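Local coordinates for protein citrate synthase (Sulfolobus solfataricus, PDB 1O7X) that belongs to the citrate synthase family of enzymes, with a largely helical fold and two chains in its assembly, at residues V134-K138 with E139-P143; A285-Y288 with F289-Q293. All coordinates share one frame; numbering follows the deposited sequence.

Interaction 1: V134-K138 with E139-P143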
ATOM      1  N   VAL A 134       4.843 -15.830 -10.918  1.00 26.14           N
ATOM      2  CA  VAL A 134       3.710 -16.052 -10.002  1.00 26.85           C
ATOM      3  C   VAL A 134       2.862 -17.132 -10.685  1.00 28.76           C
ATOM      4  O   VAL A 134       2.332 -18.022 -10.022  1.00 30.01           O
ATOM      5  CB  VAL A 134       2.896 -14.783  -9.774  1.00 26.12           C
ATOM      6  CG1 VAL A 134       1.479 -15.101  -9.303  1.00 26.96           C
ATOM      7  CG2 VAL A 134       3.610 -13.855  -8.809  1.00 25.11           C
ATOM      8  N   TYR A 135       2.747 -17.030 -12.018  1.00 28.75           N
ATOM      9  CA  TYR A 135       2.062 -18.039 -12.785  1.00 30.01           C
ATOM     10  C   TYR A 135       2.723 -19.410 -12.671  1.00 31.23           C
ATOM     11  O   TYR A 135       2.035 -20.395 -12.373  1.00 30.91           O
ATOM     12  CB  TYR A 135       2.029 -17.643 -14.263  1.00 30.66           C
ATOM     13  CG  TYR A 135       1.491 -18.729 -15.163  1.00 32.03           C
ATOM     14  CD1 TYR A 135       0.273 -19.333 -14.873  1.00 32.86           C
ATOM     15  CD2 TYR A 135       2.192 -19.181 -16.273  1.00 33.06           C
ATOM     16  CE1 TYR A 135      -0.259 -20.315 -15.684  1.00 33.08           C
ATOM     17  CE2 TYR A 135       1.679 -20.185 -17.084  1.00 33.17           C
ATOM     18  CZ  TYR A 135       0.448 -20.728 -16.800  1.00 33.27           C
ATOM     19  OH  TYR A 135      -0.111 -21.699 -17.606  1.00 33.91           O
ATOM     20  N   ARG A 136       4.048 -19.479 -12.911  1.00 31.77           N
ATOM     21  CA  ARG A 136       4.700 -20.781 -12.827  1.00 32.04           C
ATOM     22  C   ARG A 136       4.498 -21.439 -11.476  1.00 31.98           C
ATOM     23  O   ARG A 136       4.223 -22.622 -11.406  1.00 32.02           O
ATOM     24  CB  ARG A 136       6.179 -20.740 -13.147  1.00 32.41           C
ATOM     25  CG  ARG A 136       6.511 -19.943 -14.389  1.00 33.88           C
ATOM     26  CD  ARG A 136       7.911 -20.312 -14.876  1.00 35.27           C
ATOM     27  NE  ARG A 136       7.802 -20.921 -16.179  1.00 38.01           N
ATOM     28  CZ  ARG A 136       7.881 -22.182 -16.551  1.00 38.50           C
ATOM     29  NH1 ARG A 136       8.107 -23.136 -15.663  1.00 39.28           N
ATOM     30  NH2 ARG A 136       7.713 -22.461 -17.838  1.00 38.58           N
ATOM     31  N   ARG A 137       4.575 -20.684 -10.398  1.00 33.47           N
ATOM     32  CA  ARG A 137       4.464 -21.201  -9.044  1.00 33.56           C
ATOM     33  C   ARG A 137       3.067 -21.671  -8.723  1.00 33.31           C
ATOM     34  O   ARG A 137       2.906 -22.533  -7.856  1.00 34.69           O
ATOM     35  CB  ARG A 137       4.954 -20.121  -8.083  1.00 34.37           C
ATOM     36  CG  ARG A 137       4.087 -19.854  -6.871  1.00 34.84           C
ATOM     37  CD  ARG A 137       4.741 -20.344  -5.609  1.00 35.87           C
ATOM     38  NE  ARG A 137       3.851 -21.169  -4.797  1.00 36.54           N
ATOM     39  CZ  ARG A 137       4.179 -22.412  -4.470  1.00 36.58           C
ATOM     40  NH1 ARG A 137       5.318 -22.933  -4.877  1.00 38.05           N
ATOM     41  NH2 ARG A 137       3.429 -23.196  -3.742  1.00 37.21           N
ATOM     42  N   LYS A 138       2.053 -21.107  -9.362  1.00 32.86           N
ATOM     43  CA  LYS A 138       0.675 -21.485  -9.094  1.00 31.91           C
ATOM     44  C   LYS A 138       0.287 -22.726  -9.896  1.00 31.96           C
ATOM     45  O   LYS A 138      -0.766 -23.317  -9.657  1.00 33.33           O
ATOM     46  CB  LYS A 138      -0.294 -20.343  -9.359  1.00 31.55           C
ATOM     47  CG  LYS A 138      -0.192 -19.061  -8.573  1.00 30.80           C
ATOM     48  CD  LYS A 138      -1.529 -18.319  -8.459  1.00 28.82           C
ATOM     49  CE  LYS A 138      -2.386 -19.017  -7.448  1.00 27.91           C
ATOM     50  NZ  LYS A 138      -3.823 -19.082  -7.697  1.00 28.95           N
ATOM     51  N   GLU A 139       1.049 -23.071 -10.903  1.00 31.06           N
ATOM     52  CA  GLU A 139       0.890 -24.243 -11.723  1.00 32.24           C
ATOM     53  C   GLU A 139       1.913 -25.310 -11.296  1.00 33.73           C
ATOM     54  O   GLU A 139       1.976 -26.417 -11.853  1.00 34.12           O
ATOM     55  CB  GLU A 139       1.137 -23.953 -13.201  1.00 31.98           C
ATOM     56  CG  GLU A 139       0.042 -23.396 -14.053  1.00 30.88           C
ATOM     57  CD  GLU A 139      -1.329 -23.996 -13.853  1.00 31.69           C
ATOM     58  OE1 GLU A 139      -1.466 -25.215 -14.141  1.00 32.37           O
ATOM     59  OE2 GLU A 139      -2.246 -23.265 -13.411  1.00 30.48           O
ATOM     60  N   GLY A 140       2.762 -24.945 -10.331  1.00 33.54           N
ATOM     61  CA  GLY A 140       3.808 -25.784  -9.802  1.00 33.65           C
ATOM     62  C   GLY A 140       5.080 -25.962 -10.614  1.00 33.68           C
ATOM     63  O   GLY A 140       5.873 -26.871 -10.318  1.00 33.99           O
ATOM     64  N   ASN A 141       5.376 -25.155 -11.621  1.00 33.77           N
ATOM     65  CA  ASN A 141       6.567 -25.347 -12.414  1.00 35.61           C
ATOM     66  C   ASN A 141       7.802 -24.698 -11.803  1.00 37.86           C
ATOM     67  O   ASN A 141       7.629 -23.865 -10.919  1.00 39.04           O
ATOM     68  CB  ASN A 141       6.399 -24.796 -13.825  1.00 34.80           C
ATOM     69  CG  ASN A 141       5.134 -25.024 -14.598  1.00 34.17           C
ATOM     70  OD1 ASN A 141       4.628 -26.141 -14.718  1.00 33.59           O
ATOM     71  ND2 ASN A 141       4.599 -23.934 -15.152  1.00 33.07           N
ATOM     72  N   LYS A 142       9.003 -25.032 -12.271  1.00 40.69           N
ATOM     73  CA  LYS A 142      10.202 -24.341 -11.809  1.00 43.07           C
ATOM     74  C   LYS A 142      10.163 -22.919 -12.397  1.00 42.63           C
ATOM     75  O   LYS A 142       9.554 -22.689 -13.440  1.00 41.97           O
ATOM     76  CB  LYS A 142      11.502 -24.972 -12.305  1.00 45.60           C
ATOM     77  CG  LYS A 142      11.708 -26.443 -12.009  1.00 48.49           C
ATOM     78  CD  LYS A 142      11.953 -26.716 -10.532  1.00 50.77           C
ATOM     79  CE  LYS A 142      12.157 -28.201 -10.260  1.00 53.09           C
ATOM     80  NZ  LYS A 142      13.606 -28.593 -10.151  1.00 54.45           N
ATOM     81  N   PRO A 143      10.862 -21.998 -11.756  1.00 42.50           N
ATOM     82  CA  PRO A 143      10.900 -20.621 -12.176  1.00 43.08           C
ATOM     83  C   PRO A 143      11.643 -20.402 -13.483  1.00 43.78           C
ATOM     84  O   PRO A 143      12.638 -21.075 -13.727  1.00 44.10           O
ATOM     85  CB  PRO A 143      11.597 -19.885 -11.043  1.00 42.96           C
ATOM     86  CG  PRO A 143      12.319 -20.921 -10.266  1.00 42.90           C
ATOM     87  CD  PRO A 143      11.585 -22.206 -10.483  1.00 42.99           C
TER
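Tyr135 CE1 meets the aliphatic part of Glu139 at its CG, 3.5 Å away, four residues on. With its CG anti to the backbone N (chi1 172°), the tyrosine carries its ring to this meeting point, where the glutamate chain crosses it obliquely; Phe325 packs edge-to-face with the same ring. Glu139 is exposed, and its methylenes can lie against the ring while the carboxylate bonds Tyr328 OH through OE2. Arg136 makes the closest side-chain link. Its chain bends at chi3 and brings NH1 to Lys142 O at 2.7 Å, in the plane of that carbonyl but tilted 25° from the guanidinium plane; the long, multi-donor arginine can thus grip the departing loop, while its NE is held by Ala159 O. Asn141 ND2 lies toward the rim of one guanidinium face, about 3.6 Å above the plane. The backbone oxygen of Arg136 accepts from two amides on opposite faces of its plane: Glu139 N at 3.2 Å and Asn141 N at 2.8 Å. Arg137 O takes a weak bond from Gly140 N, and Lys138 has a cation-pi contact with Tyr328. Gly140 is the first residue to leave helical angles, with a positive phi (77°) that glycine tolerates easily. The six-to-one bond from Asn141 N to Arg136 O, together with the weak five-to-two bond, makes this a Schellman motif, the classic C-terminal cap of an alpha-helix.

Interaction 2: A285-Y288 with F289-Q293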
ATOM      1  N   ALA A 285     -11.621 -21.647 -26.501  1.00 65.09           N
ATOM      2  CA  ALA A 285     -11.768 -20.204 -26.598  1.00 63.89           C
ATOM      3  C   ALA A 285     -12.990 -19.790 -27.419  1.00 63.56           C
ATOM      4  O   ALA A 285     -13.859 -19.047 -26.971  1.00 62.95           O
ATOM      5  CB  ALA A 285     -10.523 -19.597 -27.223  1.00 63.58           C
ATOM      6  N   ARG A 286     -13.091 -20.327 -28.629  1.00 63.16           N
ATOM      7  CA  ARG A 286     -14.173 -20.097 -29.569  1.00 62.56           C
ATOM      8  C   ARG A 286     -15.524 -20.404 -28.946  1.00 61.06           C
ATOM      9  O   ARG A 286     -16.492 -19.667 -29.134  1.00 61.66           O
ATOM     10  CB  ARG A 286     -13.992 -20.946 -30.821  1.00 64.05           C
ATOM     11  CG  ARG A 286     -15.146 -20.997 -31.812  1.00 65.49           C
ATOM     12  CD  ARG A 286     -15.064 -22.275 -32.626  1.00 67.21           C
ATOM     13  NE  ARG A 286     -16.031 -22.419 -33.707  1.00 68.30           N
ATOM     14  CZ  ARG A 286     -15.953 -23.405 -34.604  1.00 68.92           C
ATOM     15  NH1 ARG A 286     -14.968 -24.304 -34.529  1.00 69.06           N
ATOM     16  NH2 ARG A 286     -16.847 -23.505 -35.583  1.00 68.67           N
ATOM     17  N   ARG A 287     -15.611 -21.493 -28.196  1.00 59.38           N
ATOM     18  CA  ARG A 287     -16.859 -21.840 -27.508  1.00 56.82           C
ATOM     19  C   ARG A 287     -17.180 -20.666 -26.587  1.00 55.04           C
ATOM     20  O   ARG A 287     -18.289 -20.137 -26.707  1.00 54.87           O
ATOM     21  CB  ARG A 287     -16.710 -23.166 -26.791  1.00 56.83           C
ATOM     22  CG  ARG A 287     -17.853 -23.628 -25.924  1.00 57.73           C
ATOM     23  CD  ARG A 287     -17.807 -25.128 -25.616  1.00 58.08           C
ATOM     24  NE  ARG A 287     -16.780 -25.457 -24.638  1.00 57.82           N
ATOM     25  CZ  ARG A 287     -16.801 -25.271 -23.327  1.00 57.37           C
ATOM     26  NH1 ARG A 287     -17.840 -24.735 -22.698  1.00 56.97           N
ATOM     27  NH2 ARG A 287     -15.732 -25.635 -22.629  1.00 57.14           N
ATOM     28  N   TYR A 288     -16.219 -20.201 -25.781  1.00 52.46           N
ATOM     29  CA  TYR A 288     -16.475 -19.078 -24.887  1.00 51.12           C
ATOM     30  C   TYR A 288     -16.709 -17.770 -25.631  1.00 50.55           C
ATOM     31  O   TYR A 288     -17.566 -16.980 -25.230  1.00 49.46           O
ATOM     32  CB  TYR A 288     -15.374 -18.897 -23.832  1.00 50.52           C
ATOM     33  CG  TYR A 288     -15.234 -20.082 -22.904  1.00 49.31           C
ATOM     34  CD1 TYR A 288     -13.982 -20.613 -22.632  1.00 49.27           C
ATOM     35  CD2 TYR A 288     -16.344 -20.669 -22.323  1.00 48.83           C
ATOM     36  CE1 TYR A 288     -13.851 -21.699 -21.787  1.00 49.63           C
ATOM     37  CE2 TYR A 288     -16.231 -21.758 -21.492  1.00 48.87           C
ATOM     38  CZ  TYR A 288     -14.978 -22.263 -21.224  1.00 49.55           C
ATOM     39  OH  TYR A 288     -14.844 -23.348 -20.388  1.00 49.77           O
ATOM     40  N   PHE A 289     -16.003 -17.558 -26.737  1.00 50.60           N
ATOM     41  CA  PHE A 289     -16.174 -16.414 -27.606  1.00 50.99           C
ATOM     42  C   PHE A 289     -17.568 -16.409 -28.241  1.00 50.52           C
ATOM     43  O   PHE A 289     -18.118 -15.334 -28.517  1.00 50.29           O
ATOM     44  CB  PHE A 289     -15.143 -16.333 -28.742  1.00 51.80           C
ATOM     45  CG  PHE A 289     -15.286 -15.036 -29.505  1.00 52.79           C
ATOM     46  CD1 PHE A 289     -14.779 -13.857 -28.998  1.00 53.02           C
ATOM     47  CD2 PHE A 289     -15.959 -15.002 -30.715  1.00 52.99           C
ATOM     48  CE1 PHE A 289     -14.923 -12.668 -29.691  1.00 53.85           C
ATOM     49  CE2 PHE A 289     -16.105 -13.819 -31.412  1.00 53.35           C
ATOM     50  CZ  PHE A 289     -15.585 -12.644 -30.906  1.00 53.68           C
ATOM     51  N   GLU A 290     -18.121 -17.595 -28.468  1.00 50.04           N
ATOM     52  CA  GLU A 290     -19.459 -17.653 -29.042  1.00 51.32           C
ATOM     53  C   GLU A 290     -20.511 -17.362 -27.990  1.00 50.70           C
ATOM     54  O   GLU A 290     -21.495 -16.707 -28.317  1.00 51.11           O
ATOM     55  CB  GLU A 290     -19.690 -18.971 -29.751  1.00 52.90           C
ATOM     56  CG  GLU A 290     -18.770 -19.156 -30.967  1.00 53.74           C
ATOM     57  CD  GLU A 290     -19.104 -20.493 -31.613  1.00 54.19           C
ATOM     58  OE1 GLU A 290     -20.239 -20.966 -31.361  1.00 54.28           O
ATOM     59  OE2 GLU A 290     -18.231 -20.995 -32.341  1.00 54.88           O
ATOM     60  N   ILE A 291     -20.294 -17.752 -26.748  1.00 50.26           N
ATOM     61  CA  ILE A 291     -21.198 -17.412 -25.652  1.00 49.91           C
ATOM     62  C   ILE A 291     -21.155 -15.894 -25.464  1.00 51.23           C
ATOM     63  O   ILE A 291     -22.167 -15.206 -25.338  1.00 50.96           O
ATOM     64  CB  ILE A 291     -20.778 -18.081 -24.334  1.00 48.61           C
ATOM     65  CG1 ILE A 291     -21.295 -19.527 -24.272  1.00 47.69           C
ATOM     66  CG2 ILE A 291     -21.237 -17.313 -23.110  1.00 47.68           C
ATOM     67  CD1 ILE A 291     -20.177 -20.545 -24.350  1.00 46.69           C
ATOM     68  N   ALA A 292     -19.925 -15.386 -25.408  1.00 52.67           N
ATOM     69  CA  ALA A 292     -19.711 -13.952 -25.231  1.00 54.14           C
ATOM     70  C   ALA A 292     -20.427 -13.162 -26.323  1.00 55.69           C
ATOM     71  O   ALA A 292     -21.363 -12.388 -26.045  1.00 55.63           O
ATOM     72  CB  ALA A 292     -18.216 -13.694 -25.155  1.00 53.36           C
ATOM     73  N   GLN A 293     -20.089 -13.379 -27.592  1.00 57.04           N
ATOM     74  CA  GLN A 293     -20.716 -12.651 -28.699  1.00 58.75           C
ATOM     75  C   GLN A 293     -22.240 -12.705 -28.715  1.00 58.10           C
ATOM     76  O   GLN A 293     -22.843 -11.698 -29.119  1.00 58.02           O
ATOM     77  CB  GLN A 293     -20.122 -13.110 -30.023  1.00 60.57           C
ATOM     78  CG  GLN A 293     -20.781 -12.586 -31.285  1.00 62.81           C
ATOM     79  CD  GLN A 293     -20.101 -13.175 -32.516  1.00 64.27           C
ATOM     80  OE1 GLN A 293     -19.708 -14.345 -32.506  1.00 65.09           O
ATOM     81  NE2 GLN A 293     -19.946 -12.378 -33.568  1.00 64.83           N
TER
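Arg286 and Glu290, four residues apart, form the salt bridge of this unbroken part of the alpha-helix 283-303, in which i to i+4 spacing brings side chains to the same face. The two chains run side by side in the same direction, both stretched out, and Arg286 NE donates to Glu290 OE2 at 3.0 Å. The donor reaches that oxygen nearly along its C-O axis, yet the oxygen stands 25° out of the guanidinium plane, and the guanidinium and carboxylate planes are turned 59° apart. Long, flexible charged residues suit this outer face.

The main-chain bonds are those of an alpha-helix. The carbonyls of Ala285, Arg286, Arg287 and Tyr288 are each tied to the amide four residues on, those of Phe289, Glu290, Ile291 and Ala292 in turn; Ala292 N lies 2.9 Å from Tyr288 O. Small alanines at 285 and 292 let neighbouring helices come close, Ala285 meeting Ile279 and Ala292 meeting Phe229.

Apolar contacts occupy the inner faces. Phe289, whose CG is anti to the backbone N (chi1 -173°), turns its ring toward helix 266-279, whereas the Tyr288 ring meets Phe226 and Tyr321 edge-to-face, large aromatics being suited to filling such buried interfaces. Arg287 has its strongest polar partner in Asp284, while its methylenes lie alongside Ile291, pointing the same way. The methyl end of that isoleucine is shared: CD1 sits 4.2 Å from Arg287 CG and 4.3 Å from Tyr288 CD2.

In the fold
Going along the chain from the N terminus, helix 116-138 comes first, and interaction 1 stands at its C-terminal end, where the chain turns into the loop leading to helix 152-161. Well over a hundred residues later, interaction 2 lies inside helix 283-303. Each contact joins adjoining segments, so neither closes a long loop, and the two follow in series without nesting or crossing. The centres of interaction 1 and interaction 2 are about 28 Å apart. The nearest atoms of interaction 1 and interaction 2 are about 14 Å apart, so the two do not touch. Side chains of interaction 1 also touch helices 77-85 and 92-106, and those of interaction 2 touch helices 221-232, 266-279 and 316-323.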